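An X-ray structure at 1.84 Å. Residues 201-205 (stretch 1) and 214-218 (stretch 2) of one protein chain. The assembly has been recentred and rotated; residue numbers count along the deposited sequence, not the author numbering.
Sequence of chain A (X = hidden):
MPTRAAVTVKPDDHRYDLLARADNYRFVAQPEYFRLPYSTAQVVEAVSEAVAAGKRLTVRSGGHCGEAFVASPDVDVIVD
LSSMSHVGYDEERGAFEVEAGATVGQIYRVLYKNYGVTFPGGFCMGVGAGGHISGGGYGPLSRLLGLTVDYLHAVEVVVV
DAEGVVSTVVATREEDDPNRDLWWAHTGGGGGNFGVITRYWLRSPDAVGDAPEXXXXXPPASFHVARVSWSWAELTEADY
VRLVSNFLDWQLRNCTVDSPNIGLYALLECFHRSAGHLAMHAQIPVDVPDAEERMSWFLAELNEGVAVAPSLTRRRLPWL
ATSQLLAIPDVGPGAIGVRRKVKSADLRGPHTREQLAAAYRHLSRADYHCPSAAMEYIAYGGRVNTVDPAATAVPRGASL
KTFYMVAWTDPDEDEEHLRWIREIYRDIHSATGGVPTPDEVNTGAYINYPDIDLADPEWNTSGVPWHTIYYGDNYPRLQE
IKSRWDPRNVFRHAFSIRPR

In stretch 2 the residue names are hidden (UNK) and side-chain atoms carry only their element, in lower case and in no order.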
ATOM      1  N   TRP A 201      18.936   9.445  11.845  1.00 16.85           N
ATOM      2  CA  TRP A 201      19.899   9.530  10.760  1.00 17.12           C
ATOM      3  C   TRP A 201      20.527   8.162  10.567  1.00 16.84           C
ATOM      4  O   TRP A 201      21.041   7.547  11.506  1.00 17.03           O
ATOM      5  CB  TRP A 201      20.990  10.571  11.061  1.00 16.98           C
ATOM      6  CG  TRP A 201      20.561  11.996  10.892  1.00 18.36           C
ATOM      7  CD1 TRP A 201      20.589  12.729   9.766  1.00 20.22           C
ATOM      8  CD2 TRP A 201      20.012  12.841  11.911  1.00 18.42           C
ATOM      9  NE1 TRP A 201      20.112  14.007  10.009  1.00 21.56           N
ATOM     10  CE2 TRP A 201      19.753  14.098  11.323  1.00 20.26           C
ATOM     11  CE3 TRP A 201      19.755  12.667  13.259  1.00 18.72           C
ATOM     12  CZ2 TRP A 201      19.261  15.183  12.056  1.00 20.83           C
ATOM     13  CZ3 TRP A 201      19.245  13.734  13.993  1.00 19.75           C
ATOM     14  CH2 TRP A 201      19.026  14.981  13.393  1.00 20.79           C
ATOM     15  N   LEU A 202      20.552   7.720   9.305  1.00 17.13           N
ATOM     16  CA  LEU A 202      21.050   6.445   8.968  1.00 18.34           C
ATOM     17  C   LEU A 202      22.275   6.519   8.077  1.00 19.01           C
ATOM     18  O   LEU A 202      22.272   7.217   7.067  1.00 19.26           O
ATOM     19  CB  LEU A 202      19.966   5.621   8.246  1.00 19.39           C
ATOM     20  CG  LEU A 202      18.618   5.486   8.967  1.00 23.59           C
ATOM     21  CD1 LEU A 202      17.585   4.865   8.042  1.00 24.63           C
ATOM     22  CD2 LEU A 202      18.747   4.622  10.188  1.00 23.64           C
ATOM     23  N   ARG A 203      23.266   5.700   8.411  1.00 19.28           N
ATOM     24  CA  ARG A 203      24.445   5.558   7.586  1.00 21.17           C
ATOM     25  C   ARG A 203      25.274   4.356   8.026  1.00 20.56           C
ATOM     26  O   ARG A 203      25.276   4.018   9.177  1.00 20.95           O
ATOM     27  CB  ARG A 203      25.246   6.869   7.683  1.00 24.39           C
ATOM     28  CG  ARG A 203      26.533   6.823   8.427  1.00 29.98           C
ATOM     29  CD  ARG A 203      27.141   8.222   8.518  1.00 34.72           C
ATOM     30  NE  ARG A 203      28.023   8.514   7.415  1.00 33.58           N
ATOM     31  CZ  ARG A 203      29.298   8.121   7.364  1.00 37.48           C
ATOM     32  NH1 ARG A 203      29.825   7.425   8.378  1.00 38.35           N
ATOM     33  NH2 ARG A 203      30.052   8.414   6.302  1.00 35.56           N
ATOM     34  N   SER A 204      25.972   3.704   7.112  1.00 21.09           N
ATOM     35  CA  SER A 204      26.928   2.644   7.469  1.00 22.44           C
ATOM     36  C   SER A 204      28.054   3.226   8.269  1.00 23.63           C
ATOM     37  O   SER A 204      28.597   4.266   7.900  1.00 24.16           O
ATOM     38  CB  SER A 204      27.544   2.011   6.221  1.00 24.21           C
ATOM     39  OG  SER A 204      26.540   1.448   5.426  1.00 27.26           O
ATOM     40  N   PRO A 205      28.428   2.577   9.358  1.00 26.47           N
ATOM     41  CA  PRO A 205      29.539   3.154  10.126  1.00 30.99           C
ATOM     42  C   PRO A 205      30.859   3.237   9.326  1.00 34.84           C
ATOM     43  O   PRO A 205      31.684   4.110   9.580  1.00 37.96           O
ATOM     44  CB  PRO A 205      29.695   2.206  11.330  1.00 31.59           C
ATOM     45  CG  PRO A 205      28.713   1.091  11.130  1.00 30.82           C
ATOM     46  CD  PRO A 205      27.814   1.402   9.980  1.00 27.34           C
ATOM     47  N   UNK A 214      27.017   6.049  -1.408  1.00 22.93           N
ATOM     48  CA  UNK A 214      27.901   5.226  -0.592  1.00 26.98           C
ATOM     49  C   UNK A 214      27.538   5.191   0.890  1.00 24.99           C
ATOM     50  O   UNK A 214      28.151   4.433   1.647  1.00 25.73           O
ATOM     51  c   UNK A 214      29.333   5.729  -0.729  1.00 30.70           C
ATOM     52  o   UNK A 214      29.740   7.214  -3.153  1.00 46.69           O
ATOM     53  o   UNK A 214      29.240   5.324  -4.203  1.00 53.50           O
ATOM     54  c   UNK A 214      30.033   5.202  -1.968  1.00 35.52           C
ATOM     55  c   UNK A 214      29.642   5.968  -3.199  1.00 43.40           C
ATOM     56  N   UNK A 215      26.576   6.015   1.311  1.00 21.51           N
ATOM     57  CA  UNK A 215      26.314   6.190   2.725  1.00 20.96           C
ATOM     58  C   UNK A 215      25.488   5.049   3.325  1.00 20.51           C
ATOM     59  O   UNK A 215      25.521   4.842   4.530  1.00 21.56           O
ATOM     60  c   UNK A 215      25.675   7.535   2.984  1.00 20.90           C
ATOM     61  N   UNK A 216      24.839   4.250   2.492  1.00 19.49           N
ATOM     62  CA  UNK A 216      24.132   3.033   2.934  1.00 18.87           C
ATOM     63  C   UNK A 216      24.384   1.928   1.937  1.00 21.75           C
ATOM     64  O   UNK A 216      24.762   2.206   0.794  1.00 22.91           O
ATOM     65  c   UNK A 216      22.295   3.204   5.600  1.00 17.17           C
ATOM     66  c   UNK A 216      20.551   4.262   4.180  1.00 17.54           C
ATOM     67  c   UNK A 216      22.020   3.962   4.314  1.00 16.40           C
ATOM     68  c   UNK A 216      22.618   3.298   3.053  1.00 17.65           C
ATOM     69  N   UNK A 217      24.171   0.666   2.334  1.00 22.88           N
ATOM     70  CA  UNK A 217      24.479  -0.431   1.410  1.00 23.55           C
ATOM     71  C   UNK A 217      23.564  -0.496   0.197  1.00 24.99           C
ATOM     72  O   UNK A 217      22.421  -0.032   0.246  1.00 22.11           O
ATOM     73  c   UNK A 217      23.870  -1.290   3.611  1.00 24.19           C
ATOM     74  c   UNK A 217      24.308  -1.701   2.251  1.00 24.76           C
ATOM     75  c   UNK A 217      23.807   0.212   3.682  1.00 23.28           C
ATOM     76  N   UNK A 218      24.102  -1.034  -0.908  1.00 25.06           N
ATOM     77  CA  UNK A 218      23.336  -1.275  -2.110  1.00 26.38           C
ATOM     78  C   UNK A 218      22.797  -2.662  -1.986  1.00 25.02           C
ATOM     79  O   UNK A 218      23.581  -3.567  -1.801  1.00 26.12           O
ATOM     80  n   UNK A 218      27.538   3.102  -5.062  1.00 57.04           N
ATOM     81  n   UNK A 218      25.281   2.889  -5.512  1.00 61.18           N
ATOM     82  c   UNK A 218      24.251  -1.236  -3.339  1.00 29.75           C
ATOM     83  n   UNK A 218      26.533   1.029  -4.980  1.00 50.57           N
ATOM     84  c   UNK A 218      24.653   0.155  -3.752  1.00 35.11           C
ATOM     85  c   UNK A 218      26.449   2.338  -5.189  1.00 55.97           C
ATOM     86  c   UNK A 218      25.411   0.106  -5.067  1.00 42.77           C
TER
HETATM   87  O   HOH W   1      27.449   2.047   2.883  1.00 36.97           O

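Position 214 carries five side-chain atoms, three carbons and two oxygens, with both oxygens on the last carbon of an unbranched chain. The CA-to-CB bond points sideways to stretch 1, the end of the chain leads away, and no side-chain atom touches the other stretch. A three-carbon chain closing in a carboxylate is glutamate, so this is Glu214. Its share in the contact comes from the backbone: water 1 donates to Glu214 O at 2.8 Å and also lies 2.8 Å from Ser204 OG, bridging the two stretches.

Position 215 has a single side-chain atom, one carbon, which makes it alanine. Ala215 CB comes no nearer to stretch 1 than 4.8 Å, from Arg203 CB, but its backbone sits at the point of closest register, with Ala215 CA 5.2 Å from Arg203 CA. The carbonyl does the work. Ser204 N donates a hydrogen bond to Ala215 O at 2.9 Å, nearly straight at 164°, and Arg203 CA approaches the same oxygen, Ala215 O, at 3.3 Å in a CA-H...O contact whose angle at hydrogen is 129°. A small side chain that points sideways accompanies this close backbone approach.

Position 216 shows four carbons, forked at the second, with no heteroatom. The CA-to-CB bond is sideways, yet the end of the chain comes nearer, and one of its terminal carbons touches stretch 1 near Arg203. A fork at the second carbon, rather than at the first, identifies leucine. Leu216 takes the m, t rotamer (chi1 -82°, chi2 174°). Leu216 CD2 makes the closest approach, 3.8 Å from Arg203 CA; Leu216 CD2 and Leu216 CD1 each lie 4.3 Å from Leu202 CB in an apolar side-chain contact. Both leucines are buried.

Position 217 has three carbons, the last closing a ring onto the backbone N, and one of them lies 3.5 Å from Ser204 OG. Only proline makes that ring. The atom concerned is Pro217 CD, the ring carbon bonded to the backbone nitrogen. That nitrogen carries no hydrogen to donate, so this position offers Ser204 a carbon surface beside its hydroxyl.

Position 218 carries three carbons, then a nitrogen, then a carbon bearing two more nitrogens: a guanidinium, hence arginine. Arg218 is out of reach of stretch 1, and its chain turns back within its own segment, where Arg218 NH2 forms a salt bridge with Glu214 OE2 at 2.9 Å. The charged ends pair with each other, away from the contact.

The contact is small, 233 Å² summed over both sides, and it joins segments that touch across at least eleven positions of sequence. One direct hydrogen bond, backbone to backbone, links Ser204 to Ala215, next to the closest CA pair; the leucine packs against the backbone of Arg203 and the side chain of Leu202; and Ser204 adds a water bridge through its hydroxyl. For a designer, the lesson is economy: a single carbonyl well placed, one apolar side chain to fill the neighbouring space, and charges matched locally.

Stretch 2, residues 214-218: EALPR
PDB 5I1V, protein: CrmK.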